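Local coordinates for dicer Related Helicase (Caenorhabditis elegans, PDB 6M6S), which binds 5'-triphosphorylated double-stranded RNA through this C-terminal domain and, as an RLR-subfamily helicase, probably hydrolyses ATP when acting on RNA, at residues 42-48 with 145-149; 60-66 with 78-83; 91-97 with 108-114. One frame throughout, in Å; residues are numbered along the deposited sequence. Where two conformers were deposited one is given.

Interaction 1: 42-48 with 145-149; sequences WRFLHVE and KKIVL
Residues 42-43 close a 3-10 turn, Leu45 N bonding back to Trp42 O (3.2 Å), and 45-48 run on as a strand; helical residues 145-149 pass it with axes 8.1 Å apart at 35°. Trp42 (chi1 m, chi2 113°) points toward the helix, its CH2 4.1 Å from Leu149 CD1. Trp42 O accepts from Lys145 NZ at 3.2 Å. The O of Leu45, whose side chain is about 9 Å from the zinc, takes a second, very short bond from the same amine, 2.5 Å from NZ to O, so Lys145, its chi1 m and its next two torsions t, reaches across to bind two carbonyls. Beyond it, Val47 (chi1 t) faces Lys145, CA to CA 5.7 Å; its CG1 lies 3.8 Å from Val148 CG1 and 3.9 Å from Leu149 CG, and its CG2 3.9 Å from Lys145 CG. Glu48 points away. The arrangement is a long C-terminal helix laid on the edge strand of an antiparallel sheet in a RIG-I-type C-terminal domain.

Interaction 2: 60-66 with 78-83; sequences DNQPLSD and RAYKIR. With nucleotides of chain C.
Tyr80, with chi1 m, lays one face of its ring against Pro63: Pro63 CA sits 3.9 Å from the ring centroid, 20° off the normal, in a CH-pi contact, and Pro63 CG is 3.7 Å from Tyr80 CE2. At the ring edge, Asn61 OD1 comes to 3.2 Å from Tyr80 CD2. Strands 61-66 and 78-82 run antiparallel, their axes 4.5 Å apart at 144°. Asn61-Ile82 and Pro63-Tyr80 are non-hydrogen-bonded pairs, CA to CA 4.6 and 4.5 Å. Gln62-Lys81 between them is the hydrogen-bonded pair, Gln62 N to Lys81 O 2.9 Å and Lys81 N to Gln62 O 3.0 Å; Arg83 N to Asp60 O (3.1 Å) ends the ladder. This beta hairpin belongs to the RIG-I-type C-terminal domain; strand 61-69 ends at Cys69, and the turn into the next strand carries Cys72, both ligands of the zinc. A beta bulge follows Pro63: Leu64 N bonds to Ala79 O (2.7 Å) and Ala79 N to Ser65 O (2.8 Å), setting two residues against one. Leu64, with psi -122°, offers its O to the extended side chain of Arg78 (chi1 to chi3 t), 2.8 Å from NE, while Pro63 CB covers one guanidinium face, 3.5 Å from Arg78 CZ. Gln62 and Lys81 project to the other face, toward helix 140-167, where Ser153 hydrogen-bonds Gln62 OE1 and Lys81 NZ, and Asn157 takes Gln62 NE2. On the Pro63 and Tyr80 face, Asn61 ND2 gives a weak hydrogen bond to O2' of C12 in the RNA (2.6 Å).

Interaction 3: 91-97 with 108-114; sequences SVKALTF and KAKWSDV. With nucleotides of chain D.
A single methyl group, Val92 CG1, stands almost vertically over the indole of Trp111, 3.5 Å from the centroid of its five-membered ring and 8° off the normal, a close CH-pi contact. Val92 (chi1 -90°) starts the 3-10 segment 92-94, and its CA is 6.0 Å from that of Trp111. Ser91 OG accepts from Lys93 N at 3.2 Å, an ST turn that spans Val92. Residues 95-97 extend as a strand with alternating side chains: Leu95 and Phe97 point toward 108-114, Thr96 away. Leu95 CD1 meets Trp111 CZ2 at 3.8 Å. Phe97 (chi1 m, chi2 -89°) turns its edge to the face of the Trp111 six-membered ring in an offset edge-to-face pair, centroids 5.8 Å apart and planes at 79°; Phe97 CZ also touches Val114 CG2 (3.5 Å), which lies 3.9 Å from Val92 CG1. A water joins the backbones: Lys108 N donates to it at 2.8 Å, and it lies 2.6 Å from Val92 O and 2.8 Å from Leu95 O. Lys110 occupies the N-cap of the helix, and Asp113 N bonds to its O at 2.8 Å. In the helix's first turn, Ser112 OG donates to OP1 of G4 of the RNA (2.7 Å); the apolar cluster lies beside this RNA-phosphate contact of the RIG-I-type C-terminal domain. Trp111 (chi1 -88°, chi2 112°) joins the surroundings: it stacks with Tyr34, bonds through NE1 to Leu90 O, and shares Leu12 of strand 11-14 with Leu95 and Phe97, thereby fixing helix 111-117 against the sheet of strands 11-14 and 95-99.

In the fold
Interactions 1 and 2 share one antiparallel sheet: strand 45-48 borders strand 61-69, with a probable hydrogen bond from Asp66 N to Glu48 O (2.9 Å), and Ser65 packs on Val47 and Leu149. Interaction 2 is the buried member and mainly backbone-paired, whereas interaction 1 at the sheet edge, partly buried, relies on a lysine reaching carbonyls plus aliphatic packing. Interaction 3, also partly buried, lies across the chain's centre from both, its centre about 19 Å from that of interaction 2 and 22 Å from that of interaction 1, in a different sheet, and relies on aromatic packing. Interactions 2 and 3 touch RNA, at a terminal ribose and a backbone phosphate; interaction 1 does not.

Interaction 1: 42-48 with 145-149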
loop_
_atom_site.group_PDB
_atom_site.type_symbol
_atom_site.label_atom_id
_atom_site.label_comp_id
_atom_site.label_asym_id
_atom_site.label_seq_id
_atom_site.Cartn_x
_atom_site.Cartn_y
_atom_site.Cartn_z
ATOM N N TRP B 42 -14.639 -18.975 6.711
ATOM C CA TRP B 42 -15.467 -19.192 5.550
ATOM C C TRP B 42 -16.871 -18.553 5.718
ATOM O O TRP B 42 -17.546 -18.246 4.695
ATOM C CB TRP B 42 -15.619 -20.697 5.296
ATOM C CG TRP B 42 -14.348 -21.430 4.833
ATOM C CD1 TRP B 42 -13.643 -22.372 5.528
ATOM C CD2 TRP B 42 -13.715 -21.322 3.545
ATOM N NE1 TRP B 42 -12.618 -22.861 4.778
ATOM C CE2 TRP B 42 -12.640 -22.263 3.549
ATOM C CE3 TRP B 42 -13.964 -20.540 2.391
ATOM C CZ2 TRP B 42 -11.787 -22.417 2.466
ATOM C CZ3 TRP B 42 -13.137 -20.695 1.292
ATOM C CH2 TRP B 42 -12.079 -21.675 1.335
ATOM N N ARG B 43 -17.325 -18.330 6.965
ATOM C CA ARG B 43 -18.612 -17.676 7.233
ATOM C C ARG B 43 -18.666 -16.288 6.614
ATOM O O ARG B 43 -19.751 -15.796 6.253
ATOM C CB ARG B 43 -18.822 -17.541 8.749
ATOM C CG ARG B 43 -18.650 -18.873 9.491
ATOM C CD ARG B 43 -18.182 -18.615 10.913
ATOM N NE ARG B 43 -19.103 -17.751 11.642
ATOM C CZ ARG B 43 -18.756 -17.037 12.712
ATOM N NH1 ARG B 43 -17.506 -17.076 13.163
ATOM N NH2 ARG B 43 -19.657 -16.273 13.321
ATOM N N PHE B 44 -17.484 -15.710 6.442
ATOM C CA PHE B 44 -17.358 -14.299 6.007
ATOM C C PHE B 44 -16.980 -14.147 4.544
ATOM O O PHE B 44 -16.652 -13.037 4.054
ATOM C CB PHE B 44 -16.375 -13.561 6.920
ATOM C CG PHE B 44 -16.726 -13.717 8.363
ATOM C CD1 PHE B 44 -17.996 -13.382 8.801
ATOM C CD2 PHE B 44 -15.830 -14.322 9.245
ATOM C CE1 PHE B 44 -18.352 -13.567 10.131
ATOM C CE2 PHE B 44 -16.177 -14.524 10.581
ATOM C CZ PHE B 44 -17.454 -14.152 11.020
ATOM N N LEU B 45 -17.027 -15.252 3.806
ATOM C CA LEU B 45 -16.646 -15.237 2.398
ATOM C C LEU B 45 -17.713 -15.893 1.530
ATOM O O LEU B 45 -18.226 -16.985 1.857
ATOM C CB LEU B 45 -15.348 -15.985 2.164
ATOM C CG LEU B 45 -14.154 -15.464 2.970
ATOM C CD1 LEU B 45 -13.017 -16.400 2.827
ATOM C CD2 LEU B 45 -13.745 -14.040 2.421
ATOM N N HIS B 46 -18.020 -15.284 0.386
ATOM C CA HIS B 46 -18.739 -16.021 -0.653
ATOM C C HIS B 46 -17.717 -16.636 -1.625
ATOM O O HIS B 46 -16.674 -16.017 -1.959
ATOM C CB HIS B 46 -19.685 -15.125 -1.511
ATOM C CG HIS B 46 -20.806 -14.474 -0.742
ATOM N ND1 HIS B 46 -21.970 -15.139 -0.405
ATOM C CD2 HIS B 46 -20.955 -13.200 -0.286
ATOM C CE1 HIS B 46 -22.771 -14.319 0.258
ATOM N NE2 HIS B 46 -22.185 -13.130 0.336
ATOM N N VAL B 47 -18.040 -17.829 -2.123
ATOM C CA VAL B 47 -17.144 -18.554 -2.996
ATOM C C VAL B 47 -17.814 -18.617 -4.346
ATOM O O VAL B 47 -18.938 -19.142 -4.457
ATOM C CB VAL B 47 -16.873 -19.980 -2.403
ATOM C CG1 VAL B 47 -16.108 -20.844 -3.392
ATOM C CG2 VAL B 47 -16.194 -19.903 -1.023
ATOM N N GLU B 48 -17.159 -18.067 -5.382
ATOM C CA GLU B 48 -17.774 -17.908 -6.694
ATOM C C GLU B 48 -16.884 -18.578 -7.772
ATOM O O GLU B 48 -15.705 -18.239 -7.874
ATOM C CB GLU B 48 -17.999 -16.434 -7.011
ATOM C CG GLU B 48 -18.750 -16.226 -8.313
ATOM C CD GLU B 48 -20.306 -16.359 -8.181
ATOM O OE1 GLU B 48 -20.856 -16.562 -7.062
ATOM O OE2 GLU B 48 -20.980 -16.230 -9.222
ATOM N N LYS B 145 -20.431 -24.024 -0.485
ATOM C CA LYS B 145 -19.107 -23.507 -0.878
ATOM C C LYS B 145 -18.185 -24.658 -1.294
ATOM O O LYS B 145 -17.394 -24.564 -2.252
ATOM C CB LYS B 145 -18.476 -22.766 0.309
ATOM C CG LYS B 145 -19.231 -21.540 0.781
ATOM C CD LYS B 145 -18.608 -21.113 2.136
ATOM C CE LYS B 145 -19.562 -20.272 2.966
ATOM N NZ LYS B 145 -19.697 -18.908 2.476
ATOM N N LYS B 146 -18.215 -25.741 -0.537
ATOM C CA LYS B 146 -17.342 -26.884 -0.841
ATOM C C LYS B 146 -17.660 -27.433 -2.234
ATOM O O LYS B 146 -16.745 -27.876 -2.940
ATOM C CB LYS B 146 -17.506 -27.998 0.192
ATOM C CG LYS B 146 -16.374 -29.066 0.175
ATOM C CD LYS B 146 -16.721 -30.254 1.122
ATOM C CE LYS B 146 -16.165 -31.593 0.639
ATOM N NZ LYS B 146 -16.990 -32.296 -0.452
ATOM N N ILE B 147 -18.950 -27.458 -2.611
ATOM C CA ILE B 147 -19.361 -27.961 -3.913
ATOM C C ILE B 147 -18.777 -27.134 -5.057
ATOM O O ILE B 147 -18.318 -27.735 -6.028
ATOM C CB ILE B 147 -20.865 -28.064 -3.999
ATOM C CG1 ILE B 147 -21.281 -29.242 -3.122
ATOM C CG2 ILE B 147 -21.339 -28.331 -5.450
ATOM C CD1 ILE B 147 -22.795 -29.293 -2.837
ATOM N N VAL B 148 -18.746 -25.801 -4.888
ATOM C CA VAL B 148 -18.183 -24.886 -5.853
ATOM C C VAL B 148 -16.702 -25.182 -5.970
ATOM O O VAL B 148 -16.184 -25.303 -7.100
ATOM C CB VAL B 148 -18.457 -23.401 -5.514
ATOM C CG1 VAL B 148 -17.658 -22.446 -6.429
ATOM C CG2 VAL B 148 -19.922 -23.045 -5.672
ATOM N N LEU B 149 -16.026 -25.297 -4.837
ATOM C CA LEU B 149 -14.584 -25.615 -4.858
ATOM C C LEU B 149 -14.288 -26.975 -5.498
ATOM O O LEU B 149 -13.346 -27.097 -6.306
ATOM C CB LEU B 149 -14.008 -25.569 -3.450
ATOM C CG LEU B 149 -14.015 -24.125 -2.998
ATOM C CD1 LEU B 149 -13.943 -24.026 -1.476
ATOM C CD2 LEU B 149 -12.787 -23.392 -3.618
HETATM O O HOH W 1 -21.730 -18.140 4.917
#

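Interaction 2: 60-66 with 78-83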
loop_
_atom_site.group_PDB
_atom_site.type_symbol
_atom_site.label_atom_id
_atom_site.label_comp_id
_atom_site.label_asym_id
_atom_site.label_seq_id
_atom_site.Cartn_x
_atom_site.Cartn_y
_atom_site.Cartn_z
ATOM N N ASP B 60 -0.728 -29.957 -6.002
ATOM C CA ASP B 60 -0.608 -29.621 -4.595
ATOM C C ASP B 60 -0.834 -28.156 -4.280
ATOM O O ASP B 60 -0.770 -27.742 -3.115
ATOM C CB ASP B 60 0.786 -30.030 -4.125
ATOM C CG ASP B 60 0.967 -31.531 -4.114
ATOM O OD1 ASP B 60 0.620 -32.154 -3.091
ATOM O OD2 ASP B 60 1.432 -32.091 -5.128
ATOM N N ASN B 61 -1.058 -27.354 -5.307
ATOM C CA ASN B 61 -1.271 -25.959 -5.062
ATOM C C ASN B 61 -2.109 -25.456 -6.217
ATOM O O ASN B 61 -1.562 -25.054 -7.231
ATOM C CB ASN B 61 0.086 -25.219 -4.992
ATOM C CG ASN B 61 -0.071 -23.779 -4.640
ATOM O OD1 ASN B 61 -0.946 -23.095 -5.152
ATOM N ND2 ASN B 61 0.762 -23.309 -3.736
ATOM N N GLN B 62 -3.430 -25.574 -6.107
ATOM C CA GLN B 62 -4.326 -25.206 -7.215
ATOM C C GLN B 62 -5.045 -23.914 -6.911
ATOM O O GLN B 62 -5.801 -23.874 -5.957
ATOM C CB GLN B 62 -5.403 -26.306 -7.399
ATOM C CG GLN B 62 -4.864 -27.712 -7.359
ATOM C CD GLN B 62 -5.930 -28.758 -7.648
ATOM O OE1 GLN B 62 -7.137 -28.492 -7.514
ATOM N NE2 GLN B 62 -5.493 -29.929 -8.092
ATOM N N PRO B 63 -4.808 -22.827 -7.686
ATOM C CA PRO B 63 -5.654 -21.644 -7.525
ATOM C C PRO B 63 -7.062 -21.970 -8.043
ATOM O O PRO B 63 -7.176 -22.411 -9.179
ATOM C CB PRO B 63 -4.991 -20.606 -8.452
ATOM C CG PRO B 63 -3.543 -21.206 -8.724
ATOM C CD PRO B 63 -3.865 -22.672 -8.815
ATOM N N LEU B 64 -8.107 -21.786 -7.228
ATOM C CA LEU B 64 -9.455 -22.201 -7.668
ATOM C C LEU B 64 -10.471 -21.024 -7.649
ATOM O O LEU B 64 -10.212 -19.974 -8.262
ATOM C CB LEU B 64 -9.933 -23.384 -6.845
ATOM C CG LEU B 64 -9.086 -24.665 -6.892
ATOM C CD1 LEU B 64 -9.604 -25.695 -5.844
ATOM C CD2 LEU B 64 -9.149 -25.288 -8.322
ATOM N N SER B 65 -11.579 -21.152 -6.908
ATOM C CA SER B 65 -12.696 -20.190 -6.993
ATOM C C SER B 65 -12.353 -18.802 -6.465
ATOM O O SER B 65 -11.509 -18.665 -5.581
ATOM C CB SER B 65 -13.871 -20.734 -6.175
ATOM O OG SER B 65 -14.024 -22.121 -6.434
ATOM N N ASP B 66 -13.002 -17.772 -6.976
ATOM C CA ASP B 66 -12.814 -16.437 -6.388
ATOM C C ASP B 66 -13.475 -16.416 -5.018
ATOM O O ASP B 66 -14.437 -17.169 -4.775
ATOM C CB ASP B 66 -13.463 -15.373 -7.280
ATOM C CG ASP B 66 -12.555 -14.955 -8.414
ATOM O OD1 ASP B 66 -11.333 -14.805 -8.151
ATOM O OD2 ASP B 66 -13.044 -14.815 -9.549
ATOM N N ARG B 78 -8.678 -15.306 -3.571
ATOM C CA ARG B 78 -8.964 -16.525 -4.310
ATOM C C ARG B 78 -8.801 -17.669 -3.363
ATOM O O ARG B 78 -7.906 -17.651 -2.495
ATOM C CB ARG B 78 -7.955 -16.656 -5.434
ATOM C CG ARG B 78 -8.242 -17.762 -6.365
ATOM C CD ARG B 78 -7.433 -17.540 -7.656
ATOM N NE ARG B 78 -7.893 -18.482 -8.616
ATOM C CZ ARG B 78 -7.474 -18.558 -9.866
ATOM N NH1 ARG B 78 -6.558 -17.700 -10.331
ATOM N NH2 ARG B 78 -7.989 -19.491 -10.635
ATOM N N ALA B 79 -9.615 -18.718 -3.518
ATOM C CA ALA B 79 -9.390 -19.907 -2.703
ATOM C C ALA B 79 -8.474 -20.861 -3.463
ATOM O O ALA B 79 -8.436 -20.849 -4.705
ATOM C CB ALA B 79 -10.748 -20.608 -2.417
ATOM N N TYR B 80 -7.710 -21.669 -2.712
ATOM C CA TYR B 80 -6.811 -22.643 -3.302
ATOM C C TYR B 80 -7.085 -23.990 -2.674
ATOM O O TYR B 80 -7.670 -24.070 -1.574
ATOM C CB TYR B 80 -5.354 -22.307 -2.952
ATOM C CG TYR B 80 -4.695 -21.138 -3.702
ATOM C CD1 TYR B 80 -5.146 -19.840 -3.523
ATOM C CD2 TYR B 80 -3.598 -21.357 -4.522
ATOM C CE1 TYR B 80 -4.541 -18.766 -4.169
ATOM C CE2 TYR B 80 -2.962 -20.280 -5.164
ATOM C CZ TYR B 80 -3.448 -19.015 -4.987
ATOM O OH TYR B 80 -2.805 -17.946 -5.579
ATOM N N LYS B 81 -6.655 -25.054 -3.352
ATOM C CA LYS B 81 -6.514 -26.379 -2.726
ATOM C C LYS B 81 -5.028 -26.626 -2.544
ATOM O O LYS B 81 -4.273 -26.692 -3.551
ATOM C CB LYS B 81 -7.120 -27.468 -3.616
ATOM C CG LYS B 81 -7.328 -28.798 -2.921
ATOM C CD LYS B 81 -7.737 -29.878 -3.985
ATOM C CE LYS B 81 -8.451 -31.026 -3.403
ATOM N NZ LYS B 81 -9.327 -31.695 -4.438
ATOM N N ILE B 82 -4.580 -26.692 -1.288
ATOM C CA ILE B 82 -3.152 -26.823 -1.002
ATOM C C ILE B 82 -2.991 -28.080 -0.184
ATOM O O ILE B 82 -3.619 -28.190 0.884
ATOM C CB ILE B 82 -2.652 -25.616 -0.226
ATOM C CG1 ILE B 82 -2.773 -24.338 -1.076
ATOM C CG2 ILE B 82 -1.177 -25.834 0.250
ATOM C CD1 ILE B 82 -1.965 -23.259 -0.586
ATOM N N ARG B 83 -2.215 -29.041 -0.690
ATOM C CA ARG B 83 -2.019 -30.327 -0.032
ATOM C C ARG B 83 -3.392 -30.956 0.288
ATOM O O ARG B 83 -3.607 -31.516 1.374
ATOM C CB ARG B 83 -1.168 -30.194 1.236
ATOM C CG ARG B 83 0.157 -29.474 1.066
ATOM C CD ARG B 83 1.346 -30.281 1.638
ATOM N NE ARG B 83 1.776 -29.917 2.998
ATOM C CZ ARG B 83 2.625 -28.921 3.303
ATOM N NH1 ARG B 83 3.121 -28.126 2.350
ATOM N NH2 ARG B 83 2.971 -28.695 4.576
ATOM P P C C 12 8.817 -25.814 -6.730
ATOM O OP1 C C 12 9.086 -27.089 -6.004
ATOM O OP2 C C 12 8.732 -25.864 -8.205
ATOM O "O5'" C C 12 7.501 -25.143 -6.135
ATOM C "C5'" C C 12 7.247 -25.153 -4.742
ATOM C "C4'" C C 12 5.975 -24.423 -4.404
ATOM O "O4'" C C 12 6.021 -23.081 -4.916
ATOM C "C3'" C C 12 4.693 -24.969 -4.991
ATOM O "O3'" C C 12 4.235 -26.127 -4.326
ATOM C "C2'" C C 12 3.757 -23.793 -4.825
ATOM O "O2'" C C 12 3.313 -23.721 -3.478
ATOM C "C1'" C C 12 4.699 -22.612 -5.105
ATOM N N1 C C 12 4.537 -22.132 -6.495
ATOM C C2 C C 12 3.525 -21.214 -6.740
ATOM O O2 C C 12 2.859 -20.800 -5.768
ATOM N N3 C C 12 3.342 -20.767 -8.008
ATOM C C4 C C 12 4.084 -21.261 -8.996
ATOM N N4 C C 12 3.849 -20.803 -10.224
ATOM C C5 C C 12 5.114 -22.218 -8.776
ATOM C C6 C C 12 5.294 -22.628 -7.517
#

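Interaction 3: 91-97 with 108-114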
loop_
_atom_site.group_PDB
_atom_site.type_symbol
_atom_site.label_atom_id
_atom_site.label_comp_id
_atom_site.label_asym_id
_atom_site.label_seq_id
_atom_site.Cartn_x
_atom_site.Cartn_y
_atom_site.Cartn_z
ATOM N N SER B 91 -6.201 -11.169 -0.588
ATOM C CA SER B 91 -5.237 -10.319 -1.302
ATOM C C SER B 91 -4.887 -9.128 -0.370
ATOM O O SER B 91 -5.824 -8.509 0.175
ATOM C CB SER B 91 -5.911 -9.729 -2.522
ATOM O OG SER B 91 -5.026 -8.755 -3.118
ATOM N N VAL B 92 -3.603 -8.759 -0.238
ATOM C CA VAL B 92 -3.307 -7.574 0.586
ATOM C C VAL B 92 -3.972 -6.334 0.060
ATOM O O VAL B 92 -4.245 -5.393 0.806
ATOM C CB VAL B 92 -1.827 -7.163 0.638
ATOM C CG1 VAL B 92 -1.115 -7.832 1.763
ATOM C CG2 VAL B 92 -1.113 -7.311 -0.720
ATOM N N LYS B 93 -4.215 -6.267 -1.251
ATOM C CA LYS B 93 -4.903 -5.095 -1.816
ATOM C C LYS B 93 -6.350 -4.869 -1.372
ATOM O O LYS B 93 -6.873 -3.795 -1.561
ATOM C CB LYS B 93 -4.915 -5.201 -3.333
ATOM C CG LYS B 93 -3.552 -5.281 -3.943
ATOM C CD LYS B 93 -3.706 -5.775 -5.385
ATOM C CE LYS B 93 -2.356 -5.847 -6.073
ATOM N NZ LYS B 93 -2.515 -5.957 -7.557
ATOM N N ALA B 94 -7.010 -5.904 -0.796
ATOM C CA ALA B 94 -8.385 -5.798 -0.418
ATOM C C ALA B 94 -8.537 -5.631 1.081
ATOM O O ALA B 94 -9.680 -5.508 1.546
ATOM C CB ALA B 94 -9.059 -7.139 -0.788
ATOM N N LEU B 95 -7.401 -5.569 1.773
ATOM C CA LEU B 95 -7.369 -5.582 3.254
ATOM C C LEU B 95 -6.941 -4.260 3.882
ATOM O O LEU B 95 -6.076 -3.529 3.360
ATOM C CB LEU B 95 -6.399 -6.630 3.747
ATOM C CG LEU B 95 -6.794 -8.084 3.402
ATOM C CD1 LEU B 95 -5.722 -8.978 3.971
ATOM C CD2 LEU B 95 -8.192 -8.439 3.952
ATOM N N THR B 96 -7.569 -3.970 5.020
ATOM C CA THR B 96 -7.055 -2.969 5.944
ATOM C C THR B 96 -6.686 -3.738 7.197
ATOM O O THR B 96 -7.472 -4.571 7.707
ATOM C CB THR B 96 -8.105 -1.925 6.248
ATOM O OG1 THR B 96 -8.356 -1.175 5.035
ATOM C CG2 THR B 96 -7.578 -0.874 7.234
ATOM N N PHE B 97 -5.485 -3.500 7.742
ATOM C CA PHE B 97 -5.061 -4.119 8.993
ATOM C C PHE B 97 -5.327 -3.158 10.137
ATOM O O PHE B 97 -4.966 -1.981 10.056
ATOM C CB PHE B 97 -3.582 -4.451 8.924
ATOM C CG PHE B 97 -3.254 -5.416 7.821
ATOM C CD1 PHE B 97 -3.291 -6.774 8.042
ATOM C CD2 PHE B 97 -2.929 -4.953 6.572
ATOM C CE1 PHE B 97 -2.996 -7.643 6.999
ATOM C CE2 PHE B 97 -2.652 -5.814 5.521
ATOM C CZ PHE B 97 -2.670 -7.188 5.783
ATOM N N LYS B 108 -1.193 -2.076 3.038
ATOM C CA LYS B 108 0.151 -2.508 2.622
ATOM C C LYS B 108 0.087 -3.013 1.164
ATOM O O LYS B 108 -0.959 -3.499 0.713
ATOM C CB LYS B 108 0.613 -3.642 3.547
ATOM C CG LYS B 108 0.828 -3.175 5.014
ATOM C CD LYS B 108 1.984 -2.163 5.069
ATOM C CE LYS B 108 2.170 -1.591 6.503
ATOM N NZ LYS B 108 3.190 -0.489 6.574
ATOM N N ALA B 109 1.149 -2.723 0.428
ATOM C CA ALA B 109 1.228 -3.023 -0.993
ATOM C C ALA B 109 1.521 -4.510 -1.234
ATOM O O ALA B 109 1.018 -5.078 -2.184
ATOM C CB ALA B 109 2.293 -2.163 -1.607
ATOM N N LYS B 110 2.255 -5.139 -0.323
ATOM C CA LYS B 110 2.607 -6.546 -0.508
ATOM C C LYS B 110 2.522 -7.276 0.829
ATOM O O LYS B 110 2.840 -6.642 1.840
ATOM C CB LYS B 110 4.080 -6.629 -0.909
ATOM C CG LYS B 110 4.555 -5.652 -2.000
ATOM C CD LYS B 110 5.865 -6.127 -2.644
ATOM C CE LYS B 110 7.090 -5.371 -2.125
ATOM N NZ LYS B 110 8.142 -5.293 -3.200
ATOM N N TRP B 111 2.179 -8.575 0.801
ATOM C CA TRP B 111 2.206 -9.425 2.007
ATOM C C TRP B 111 3.582 -9.307 2.654
ATOM O O TRP B 111 3.732 -9.334 3.874
ATOM C CB TRP B 111 1.776 -10.912 1.756
ATOM C CG TRP B 111 0.326 -11.147 1.861
ATOM C CD1 TRP B 111 -0.525 -11.470 0.860
ATOM C CD2 TRP B 111 -0.441 -11.084 3.038
ATOM N NE1 TRP B 111 -1.812 -11.590 1.355
ATOM C CE2 TRP B 111 -1.776 -11.379 2.701
ATOM C CE3 TRP B 111 -0.127 -10.797 4.372
ATOM C CZ2 TRP B 111 -2.803 -11.384 3.626
ATOM C CZ3 TRP B 111 -1.125 -10.849 5.284
ATOM C CH2 TRP B 111 -2.477 -11.125 4.906
ATOM N N SER B 112 4.604 -9.145 1.837
ATOM C CA SER B 112 5.946 -8.953 2.357
ATOM C C SER B 112 6.154 -7.714 3.241
ATOM O O SER B 112 6.987 -7.735 4.143
ATOM C CB SER B 112 6.954 -9.007 1.222
ATOM O OG SER B 112 6.507 -8.172 0.168
ATOM N N ASP B 113 5.387 -6.636 2.999
ATOM C CA ASP B 113 5.525 -5.415 3.813
ATOM C C ASP B 113 4.762 -5.610 5.145
ATOM O O ASP B 113 5.177 -5.037 6.163
ATOM C CB ASP B 113 4.912 -4.184 3.133
ATOM C CG ASP B 113 5.718 -3.703 1.932
ATOM O OD1 ASP B 113 6.953 -3.735 2.005
ATOM O OD2 ASP B 113 5.103 -3.300 0.922
ATOM N N VAL B 114 3.754 -6.456 5.119
ATOM C CA VAL B 114 3.014 -6.829 6.329
ATOM C C VAL B 114 3.960 -7.512 7.317
ATOM O O VAL B 114 3.961 -7.193 8.514
ATOM C CB VAL B 114 1.819 -7.735 6.004
ATOM C CG1 VAL B 114 1.108 -8.172 7.278
ATOM C CG2 VAL B 114 0.803 -7.007 5.076
ATOM P P G D 4 7.358 -9.751 -3.205
ATOM O OP1 G D 4 7.700 -8.733 -2.176
ATOM O OP2 G D 4 6.577 -9.419 -4.426
ATOM O "O5'" G D 4 8.698 -10.410 -3.772
ATOM C "C5'" G D 4 9.611 -11.046 -2.911
ATOM C "C4'" G D 4 10.708 -11.703 -3.698
ATOM O "O4'" G D 4 10.202 -12.831 -4.462
ATOM C "C3'" G D 4 11.379 -10.839 -4.733
ATOM O "O3'" G D 4 12.308 -9.976 -4.124
ATOM C "C2'" G D 4 12.001 -11.879 -5.653
ATOM O "O2'" G D 4 13.097 -12.497 -5.004
ATOM C "C1'" G D 4 10.894 -12.921 -5.685
ATOM N N9 G D 4 9.931 -12.698 -6.775
ATOM C C8 G D 4 8.707 -12.057 -6.727
ATOM N N7 G D 4 8.131 -12.038 -7.899
ATOM C C5 G D 4 9.006 -12.715 -8.747
ATOM C C6 G D 4 8.921 -13.023 -10.134
ATOM O O6 G D 4 7.995 -12.764 -10.928
ATOM N N1 G D 4 10.072 -13.698 -10.567
ATOM C C2 G D 4 11.153 -14.049 -9.786
ATOM N N2 G D 4 12.175 -14.702 -10.382
ATOM N N3 G D 4 11.217 -13.773 -8.493
ATOM C C4 G D 4 10.127 -13.109 -8.060
ATOM P P C D 3 1.491 -11.014 -3.401
ATOM O OP1 C D 3 1.258 -10.278 -2.130
ATOM O OP2 C D 3 1.312 -10.546 -4.800
ATOM O "O5'" C D 3 3.028 -11.455 -3.307
ATOM C "C5'" C D 3 3.591 -11.941 -2.096
ATOM C "C4'" C D 3 4.890 -12.679 -2.315
ATOM O "O4'" C D 3 4.661 -13.847 -3.143
ATOM C "C3'" C D 3 5.991 -11.958 -3.071
ATOM O "O3'" C D 3 6.639 -10.910 -2.365
ATOM C "C2'" C D 3 6.891 -13.121 -3.471
ATOM O "O2'" C D 3 7.630 -13.624 -2.361
ATOM C "C1'" C D 3 5.845 -14.171 -3.846
ATOM N N1 C D 3 5.570 -14.133 -5.304
ATOM C C2 C D 3 6.446 -14.837 -6.129
ATOM O O2 C D 3 7.377 -15.479 -5.615
ATOM N N3 C D 3 6.248 -14.797 -7.468
ATOM C C4 C D 3 5.250 -14.096 -8.004
ATOM N N4 C D 3 5.119 -14.117 -9.342
ATOM C C5 C D 3 4.352 -13.356 -7.182
ATOM C C6 C D 3 4.551 -13.393 -5.850
HETATM O O HOH W 2 -3.384 -3.817 2.747
#